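Local structure of tubulin-like protein CetZ2 (4B45) at residues T3-V8 with S17-F22; A73-D78 with P113-A118; L193-E198 with G301-E306. The protein binds GTP, probably hydrolyses it, and takes part in cell shape control as an archaeal cytoskeletal relative of tubulin and FtsZ. All coordinates share one frame; numbering follows the deposited sequence.

Interaction 1 of 3, residues T3-V8 with S17-F22; sequences TVLIGV and SALQSF
Leu5 of strand 3-8 and Leu19 of helix 9-26 meet through their branched ends, the two side chains crossing at about a right angle. The Leu5 branch CD1 does most of the touching: it lies 3.6 Å from Leu19 CD2 and 3.8 Å from Leu19 CB, so that this one methyl sits against the CB-CG-CD2 side of Leu19. The second branch, Leu5 CD2, reaches Leu19 CD2 at 3.8 Å. Leu5 has CG anti to its carbonyl carbon (chi1 -56°), from where CD1 reaches the helix. In Leu19, chi1 of -172° puts CG anti to the backbone N, and chi2 near 49° then turns CD2 to the strand. The same Leu5 CD1 also comes within 4.2 Å of Gln20 N, at the edge of the contact, but no hydrogen bond joins the two segments and the packing is wholly apolar.

Further out, Leu5 rests on Val31 and Phe98 of the neighbouring strands, and its backbone is hydrogen-bonded to Asp33 and Val35. Leu19 is also backed by Val190 of helix 175-196, a helix that touches strand 3-8 as well, through Leu194 on Thr3. Two residues before Leu19, Ser17 OG is hydrogen-bonded to Gly13 O, one turn back along the helix; Gly13 binds GTP, whereas the side chain of Leu19 is about 11 Å from the bound nucleotide. The contact is thus the strand-to-helix packing of the first beta-alpha-beta unit (3-8, 9-26, 31-38) in the Rossmann-like GTPase domain of the tubulin/FtsZ family.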
loop_
_atom_site.group_PDB
_atom_site.type_symbol
_atom_site.label_atom_id
_atom_site.label_comp_id
_atom_site.label_asym_id
_atom_site.label_seq_id
_atom_site.Cartn_x
_atom_site.Cartn_y
_atom_site.Cartn_z
ATOM N N THR A 3 9.835 -8.061 -2.891
ATOM C CA THR A 3 9.517 -7.635 -1.535
ATOM C C THR A 3 9.130 -8.776 -0.589
ATOM O O THR A 3 8.831 -9.899 -1.024
ATOM C CB THR A 3 8.413 -6.574 -1.552
ATOM O OG1 THR A 3 8.398 -5.881 -0.295
ATOM C CG2 THR A 3 7.059 -7.219 -1.810
ATOM N N VAL A 4 9.167 -8.476 0.709
ATOM C CA VAL A 4 8.715 -9.391 1.758
ATOM C C VAL A 4 7.603 -8.720 2.546
ATOM O O VAL A 4 7.753 -7.584 3.005
ATOM C CB VAL A 4 9.849 -9.753 2.745
ATOM C CG1 VAL A 4 9.274 -10.480 3.960
ATOM C CG2 VAL A 4 10.894 -10.602 2.072
ATOM N N LEU A 5 6.473 -9.400 2.683
ATOM C CA LEU A 5 5.324 -8.789 3.332
ATOM C C LEU A 5 5.187 -9.313 4.752
ATOM O O LEU A 5 5.250 -10.511 4.968
ATOM C CB LEU A 5 4.049 -9.099 2.550
ATOM C CG LEU A 5 4.057 -8.697 1.079
ATOM C CD1 LEU A 5 2.734 -9.101 0.391
ATOM C CD2 LEU A 5 4.310 -7.203 0.945
ATOM N N ILE A 6 4.991 -8.413 5.713
ATOM C CA ILE A 6 4.662 -8.818 7.072
ATOM C C ILE A 6 3.387 -8.145 7.551
ATOM O O ILE A 6 3.401 -6.976 7.924
ATOM C CB ILE A 6 5.776 -8.458 8.063
ATOM C CG1 ILE A 6 7.123 -8.993 7.575
ATOM C CG2 ILE A 6 5.434 -9.007 9.450
ATOM C CD1 ILE A 6 8.292 -8.222 8.126
ATOM N N GLY A 7 2.291 -8.890 7.563
ATOM C CA GLY A 7 1.051 -8.389 8.132
ATOM C C GLY A 7 1.100 -8.359 9.647
ATOM O O GLY A 7 1.628 -9.274 10.279
ATOM N N VAL A 8 0.565 -7.296 10.235
ATOM C CA VAL A 8 0.459 -7.203 11.690
ATOM C C VAL A 8 -0.982 -6.880 12.086
ATOM O O VAL A 8 -1.522 -5.838 11.718
ATOM C CB VAL A 8 1.419 -6.146 12.274
ATOM C CG1 VAL A 8 1.257 -6.070 13.781
ATOM C CG2 VAL A 8 2.860 -6.485 11.922
ATOM N N SER A 17 -2.256 -11.071 2.597
ATOM C CA SER A 17 -2.686 -12.260 1.856
ATOM C C SER A 17 -3.181 -11.928 0.451
ATOM O O SER A 17 -2.889 -12.654 -0.499
ATOM C CB SER A 17 -3.794 -13.006 2.606
ATOM O OG SER A 17 -3.315 -13.532 3.833
ATOM N N ALA A 18 -3.955 -10.849 0.327
ATOM C CA ALA A 18 -4.519 -10.466 -0.965
ATOM C C ALA A 18 -3.405 -10.084 -1.948
ATOM O O ALA A 18 -3.412 -10.502 -3.101
ATOM C CB ALA A 18 -5.497 -9.325 -0.794
ATOM N N LEU A 19 -2.435 -9.313 -1.467
ATOM C CA LEU A 19 -1.279 -8.920 -2.276
ATOM C C LEU A 19 -0.479 -10.137 -2.738
ATOM O O LEU A 19 -0.128 -10.241 -3.912
ATOM C CB LEU A 19 -0.393 -7.948 -1.489
ATOM C CG LEU A 19 0.771 -7.258 -2.205
ATOM C CD1 LEU A 19 0.309 -6.649 -3.523
ATOM C CD2 LEU A 19 1.374 -6.180 -1.311
ATOM N N GLN A 20 -0.201 -11.069 -1.825
ATOM C CA GLN A 20 0.541 -12.268 -2.194
ATOM C C GLN A 20 -0.253 -13.103 -3.185
ATOM O O GLN A 20 0.303 -13.683 -4.118
ATOM C CB GLN A 20 0.854 -13.116 -0.962
ATOM C CG GLN A 20 1.531 -14.435 -1.290
ATOM C CD GLN A 20 1.323 -15.470 -0.203
ATOM O OE1 GLN A 20 2.219 -15.733 0.603
ATOM N NE2 GLN A 20 0.131 -16.066 -0.173
ATOM N N SER A 21 -1.561 -13.168 -2.962
ATOM C CA SER A 21 -2.464 -13.888 -3.857
ATOM C C SER A 21 -2.473 -13.261 -5.267
ATOM O O SER A 21 -2.488 -13.966 -6.281
ATOM C CB SER A 21 -3.880 -13.896 -3.255
ATOM O OG SER A 21 -4.764 -14.722 -3.993
ATOM N N PHE A 22 -2.468 -11.936 -5.334
ATOM C CA PHE A 22 -2.397 -11.273 -6.635
ATOM C C PHE A 22 -1.075 -11.599 -7.338
ATOM O O PHE A 22 -1.058 -11.975 -8.509
ATOM C CB PHE A 22 -2.563 -9.760 -6.499
ATOM C CG PHE A 22 -2.401 -9.012 -7.806
ATOM C CD1 PHE A 22 -3.457 -8.923 -8.707
ATOM C CD2 PHE A 22 -1.192 -8.410 -8.136
ATOM C CE1 PHE A 22 -3.313 -8.243 -9.914
ATOM C CE2 PHE A 22 -1.039 -7.725 -9.344
ATOM C CZ PHE A 22 -2.104 -7.638 -10.231
#

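Interaction 2 of 3, residues A73-D78 with P113-A118; sequences AVMESD and PVLAKA
Met75 and Val114 join two helices of the tubulin/FtsZ GTPase domain, 68-85 and 107-120, the second of which starts in the glycine-rich signature motif where Gly106, Ser107 and Gly108 bind GTP. The segment axes approach to 9.5 Å and run in roughly the same direction, 36° apart. Met75 leaves its helix with CG anti to the backbone N (chi1 -177°); the bends at chi2 and chi3 then leave CG against Val114 and lead SD and CE toward strand 3-8. Met75 CG lies 3.7 Å from Val114 CG1, and the two side chains lie alongside, pointing opposite ways. Beyond the bend, Met75 SD is 4.3 Å from Leu115 CB, a looser contact on the side nearer the sheet.

Leu115 turns its end onto Ile6 and Val8 of strand 3-8, and both it and Met75 also touch Val82, two turns after Met75 along helix 68-85. The half of the contact nearer the sheet is buried.

The outer half is different in kind. Glu76 starts off to the side, but with CG beside the backbone N and a bend at chi2 (-80°) its chain folds back over Val114. There the carboxylate packs on the valine's two methyls without a polar partner across the contact: Glu76 OE1 is 3.7 Å from Val114 CG1, and Glu76 OE2 is 4.1 Å from Val114 CG2.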
loop_
_atom_site.group_PDB
_atom_site.type_symbol
_atom_site.label_atom_id
_atom_site.label_comp_id
_atom_site.label_asym_id
_atom_site.label_seq_id
_atom_site.Cartn_x
_atom_site.Cartn_y
_atom_site.Cartn_z
ATOM N N ALA A 73 3.426 -3.385 23.446
ATOM C CA ALA A 73 4.190 -4.127 24.466
ATOM C C ALA A 73 4.411 -5.580 24.062
ATOM O O ALA A 73 5.490 -6.141 24.260
ATOM C CB ALA A 73 3.477 -4.069 25.810
ATOM N N VAL A 74 3.383 -6.186 23.482
ATOM C CA VAL A 74 3.470 -7.581 23.072
ATOM C C VAL A 74 4.458 -7.747 21.916
ATOM O O VAL A 74 5.227 -8.711 21.869
ATOM C CB VAL A 74 2.081 -8.123 22.704
ATOM C CG1 VAL A 74 2.198 -9.430 21.963
ATOM C CG2 VAL A 74 1.252 -8.287 23.960
ATOM N N MET A 75 4.458 -6.799 20.987
ATOM C CA MET A 75 5.421 -6.835 19.895
ATOM C C MET A 75 6.845 -6.587 20.410
ATOM O O MET A 75 7.809 -7.117 19.863
ATOM C CB MET A 75 5.044 -5.815 18.807
ATOM C CG MET A 75 5.958 -5.828 17.587
ATOM S SD MET A 75 5.741 -7.329 16.617
ATOM C CE MET A 75 4.146 -6.992 15.845
ATOM N N GLU A 76 6.984 -5.774 21.451
ATOM C CA GLU A 76 8.301 -5.562 22.055
ATOM C C GLU A 76 8.848 -6.867 22.634
ATOM O O GLU A 76 9.993 -7.254 22.360
ATOM C CB GLU A 76 8.234 -4.519 23.181
ATOM C CG GLU A 76 7.830 -3.115 22.764
ATOM C CD GLU A 76 8.971 -2.321 22.144
ATOM O OE1 GLU A 76 9.981 -2.933 21.737
ATOM O OE2 GLU A 76 8.855 -1.078 22.072
ATOM N N SER A 77 8.020 -7.533 23.441
ATOM C CA SER A 77 8.420 -8.742 24.161
ATOM C C SER A 77 8.686 -9.902 23.220
ATOM O O SER A 77 9.536 -10.743 23.490
ATOM C CB SER A 77 7.324 -9.166 25.137
ATOM O OG SER A 77 6.890 -8.069 25.911
ATOM N N ASP A 78 7.939 -9.947 22.121
ATOM C CA ASP A 78 7.916 -11.130 21.278
ATOM C C ASP A 78 8.532 -10.895 19.903
ATOM O O ASP A 78 8.395 -11.742 19.016
ATOM C CB ASP A 78 6.479 -11.647 21.131
ATOM C CG ASP A 78 5.884 -12.142 22.462
ATOM O OD1 ASP A 78 6.578 -12.067 23.497
ATOM O OD2 ASP A 78 4.723 -12.616 22.470
ATOM N N PRO A 113 4.595 0.055 14.290
ATOM C CA PRO A 113 5.747 0.955 14.411
ATOM C C PRO A 113 6.924 0.246 15.056
ATOM O O PRO A 113 8.072 0.449 14.660
ATOM C CB PRO A 113 5.243 2.039 15.367
ATOM C CG PRO A 113 3.756 1.969 15.287
ATOM C CD PRO A 113 3.442 0.535 15.072
ATOM N N VAL A 114 6.625 -0.573 16.063
ATOM C CA VAL A 114 7.648 -1.332 16.759
ATOM C C VAL A 114 8.424 -2.247 15.804
ATOM O O VAL A 114 9.649 -2.248 15.794
ATOM C CB VAL A 114 7.023 -2.138 17.903
ATOM C CG1 VAL A 114 8.073 -2.978 18.602
ATOM C CG2 VAL A 114 6.344 -1.189 18.880
ATOM N N LEU A 115 7.705 -3.018 15.000
ATOM C CA LEU A 115 8.346 -3.908 14.044
ATOM C C LEU A 115 9.073 -3.121 12.931
ATOM O O LEU A 115 10.170 -3.505 12.480
ATOM C CB LEU A 115 7.305 -4.861 13.461
ATOM C CG LEU A 115 7.817 -6.015 12.612
ATOM C CD1 LEU A 115 8.829 -6.794 13.412
ATOM C CD2 LEU A 115 6.658 -6.906 12.166
ATOM N N ALA A 116 8.481 -2.011 12.504
ATOM C CA ALA A 116 9.106 -1.194 11.464
ATOM C C ALA A 116 10.432 -0.644 11.967
ATOM O O ALA A 116 11.443 -0.709 11.271
ATOM C CB ALA A 116 8.191 -0.060 11.028
ATOM N N LYS A 117 10.421 -0.117 13.187
ATOM C CA LYS A 117 11.622 0.450 13.786
ATOM C C LYS A 117 12.686 -0.616 14.054
ATOM O O LYS A 117 13.878 -0.345 13.975
ATOM C CB LYS A 117 11.276 1.189 15.079
ATOM C CG LYS A 117 12.465 1.818 15.764
ATOM C CD LYS A 117 12.048 2.543 17.030
ATOM C CE LYS A 117 13.235 3.250 17.671
ATOM N NZ LYS A 117 12.818 4.097 18.826
ATOM N N ALA A 118 12.257 -1.834 14.364
ATOM C CA ALA A 118 13.212 -2.918 14.565
ATOM C C ALA A 118 13.883 -3.340 13.246
ATOM O O ALA A 118 15.101 -3.542 13.188
ATOM C CB ALA A 118 12.534 -4.104 15.240
#

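Interaction 3 of 3, residues L193-E198 with G301-E306; sequences LLAAGE and GDFPLE
Ala196, late in helix 175-196, brings its CA to 5.6 Å from the CA of Phe303 in strand 298-304, close enough for the helix backbone itself to lie on the phenylalanine ring. Ala196 CA stands 3.7 Å from the centroid of the Phe303 ring and only 10° off its normal, a CH-pi contact squarely over the face. Over the same face, Ala196 N is 3.6 Å from Phe303 CE2, while Ala196 CB rests against Phe303 CD2 at 3.7 Å. Ala195 adds its methyl obliquely at the far end of the ring, with CB 3.8 Å from Phe303 CZ. The CG of Phe303 is anti to the backbone N (chi1 -174°), which sends the ring across to the helix, and chi2 near -2° turns it far from the perpendicular setting usual for phenylalanine. The opposite face is taken by Leu305 CD2, 3.6 Å above the ring plane, so the ring is sandwiched.

The helix is the long core helix that, in tubulins and FtsZ, connects the GTPase and C-terminal domains. Here Ala195 and Ala196 in its last turns pack on the outermost strand of the sheet. Replacing Phe303 by an alanine is likely to open a gap between Ala196 and Leu305, leaving both without the ring they pack on. Phe303 also touches Val269 and Ala271 of the adjoining strand 263-272, and its backbone is hydrogen-bonded to Ile270 and Gly272; on the helix side Ala195 meets Phe28.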
loop_
_atom_site.group_PDB
_atom_site.type_symbol
_atom_site.label_atom_id
_atom_site.label_comp_id
_atom_site.label_asym_id
_atom_site.label_seq_id
_atom_site.Cartn_x
_atom_site.Cartn_y
_atom_site.Cartn_z
ATOM N N LEU A 193 2.676 -2.212 -9.223
ATOM C CA LEU A 193 3.828 -1.375 -8.916
ATOM C C LEU A 193 5.060 -2.236 -8.651
ATOM O O LEU A 193 6.155 -1.943 -9.134
ATOM C CB LEU A 193 3.531 -0.499 -7.710
ATOM C CG LEU A 193 4.708 0.324 -7.197
ATOM C CD1 LEU A 193 4.922 1.491 -8.117
ATOM C CD2 LEU A 193 4.477 0.793 -5.761
ATOM N N LEU A 194 4.868 -3.308 -7.887
ATOM C CA LEU A 194 5.938 -4.240 -7.593
ATOM C C LEU A 194 6.360 -5.015 -8.829
ATOM O O LEU A 194 7.542 -5.314 -9.008
ATOM C CB LEU A 194 5.502 -5.218 -6.490
ATOM C CG LEU A 194 5.134 -4.621 -5.127
ATOM C CD1 LEU A 194 4.566 -5.700 -4.198
ATOM C CD2 LEU A 194 6.337 -3.940 -4.486
ATOM N N ALA A 195 5.398 -5.341 -9.689
ATOM C CA ALA A 195 5.690 -6.156 -10.866
ATOM C C ALA A 195 6.450 -5.408 -11.970
ATOM O O ALA A 195 7.219 -6.019 -12.727
ATOM C CB ALA A 195 4.410 -6.739 -11.431
ATOM N N ALA A 196 6.229 -4.101 -12.061
ATOM C CA ALA A 196 6.830 -3.282 -13.124
ATOM C C ALA A 196 8.351 -3.426 -13.161
ATOM O O ALA A 196 8.963 -3.406 -14.229
ATOM C CB ALA A 196 6.450 -1.830 -12.949
ATOM N N GLY A 197 8.956 -3.579 -11.986
ATOM C CA GLY A 197 10.398 -3.724 -11.890
ATOM C C GLY A 197 10.898 -5.106 -12.256
ATOM O O GLY A 197 12.098 -5.320 -12.379
ATOM N N GLU A 198 9.984 -6.048 -12.445
ATOM C CA GLU A 198 10.390 -7.426 -12.702
ATOM C C GLU A 198 10.258 -7.824 -14.174
ATOM O O GLU A 198 10.566 -8.954 -14.543
ATOM C CB GLU A 198 9.625 -8.392 -11.794
ATOM C CG GLU A 198 9.682 -8.009 -10.328
ATOM C CD GLU A 198 11.109 -7.823 -9.837
ATOM O OE1 GLU A 198 11.896 -8.792 -9.921
ATOM O OE2 GLU A 198 11.447 -6.707 -9.375
ATOM N N GLY A 301 8.176 5.727 -16.466
ATOM C CA GLY A 301 8.573 4.542 -17.196
ATOM C C GLY A 301 7.346 3.801 -17.669
ATOM O O GLY A 301 6.235 4.071 -17.209
ATOM N N ASP A 302 7.536 2.869 -18.589
ATOM C CA ASP A 302 6.408 2.116 -19.124
ATOM C C ASP A 302 6.506 0.649 -18.743
ATOM O O ASP A 302 7.593 0.084 -18.686
ATOM C CB ASP A 302 6.316 2.268 -20.648
ATOM C CG ASP A 302 6.018 3.696 -21.074
ATOM O OD1 ASP A 302 5.771 4.545 -20.181
ATOM O OD2 ASP A 302 6.043 3.969 -22.299
ATOM N N PHE A 303 5.347 0.051 -18.491
ATOM C CA PHE A 303 5.223 -1.347 -18.094
ATOM C C PHE A 303 4.522 -2.092 -19.231
ATOM O O PHE A 303 3.293 -2.071 -19.328
ATOM C CB PHE A 303 4.385 -1.409 -16.812
ATOM C CG PHE A 303 4.279 -2.777 -16.182
ATOM C CD1 PHE A 303 4.872 -3.897 -16.754
ATOM C CD2 PHE A 303 3.559 -2.936 -15.000
ATOM C CE1 PHE A 303 4.760 -5.153 -16.153
ATOM C CE2 PHE A 303 3.442 -4.184 -14.392
ATOM C CZ PHE A 303 4.045 -5.296 -14.971
ATOM N N PRO A 304 5.297 -2.749 -20.102
ATOM C CA PRO A 304 4.693 -3.524 -21.194
ATOM C C PRO A 304 4.006 -4.806 -20.704
ATOM O O PRO A 304 4.664 -5.672 -20.132
ATOM C CB PRO A 304 5.895 -3.875 -22.082
ATOM C CG PRO A 304 6.969 -2.913 -21.685
ATOM C CD PRO A 304 6.763 -2.686 -20.223
ATOM N N LEU A 305 2.695 -4.911 -20.913
ATOM C CA LEU A 305 1.962 -6.122 -20.556
ATOM C C LEU A 305 0.776 -6.395 -21.489
ATOM O O LEU A 305 0.259 -5.480 -22.132
ATOM C CB LEU A 305 1.517 -6.077 -19.087
ATOM C CG LEU A 305 0.828 -4.810 -18.573
ATOM C CD1 LEU A 305 -0.611 -4.709 -19.060
ATOM C CD2 LEU A 305 0.873 -4.759 -17.060
ATOM N N GLU A 306 0.355 -7.655 -21.566
ATOM C CA GLU A 306 -0.791 -8.020 -22.384
ATOM C C GLU A 306 -2.080 -7.499 -21.747
ATOM O O GLU A 306 -2.353 -7.738 -20.561
ATOM C CB GLU A 306 -0.868 -9.537 -22.582
ATOM C CG GLU A 306 -2.086 -9.988 -23.379
ATOM C CD GLU A 306 -2.154 -11.496 -23.576
ATOM O OE1 GLU A 306 -1.317 -12.218 -22.991
ATOM O OE2 GLU A 306 -3.046 -11.957 -24.322
#

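In the fold
The three contacts follow one another along the chain. Interactions 1 and 2 lie in the GTPase domain, centres about 19 Å apart, and use opposite faces of strand 3-8: away from Leu5, Ile6 CG2 packs on Leu115 CD2 at 3.6 Å and Val8 CG1 on Met75 CE at 3.7 Å. Interaction 3, in the C-terminal domain, has its centre about 18 Å from that of interaction 1, and Leu194 CD1 meets Thr3 CG2 at 3.8 Å; both reach one mixed sheet, through interior strand 3-8 and edge strand 298-304. Interactions 2 and 3 have centres about 34 Å apart. As in tubulin and FtsZ, helix 175-196, which bears the GTP-binding Asn183, runs between the two halves.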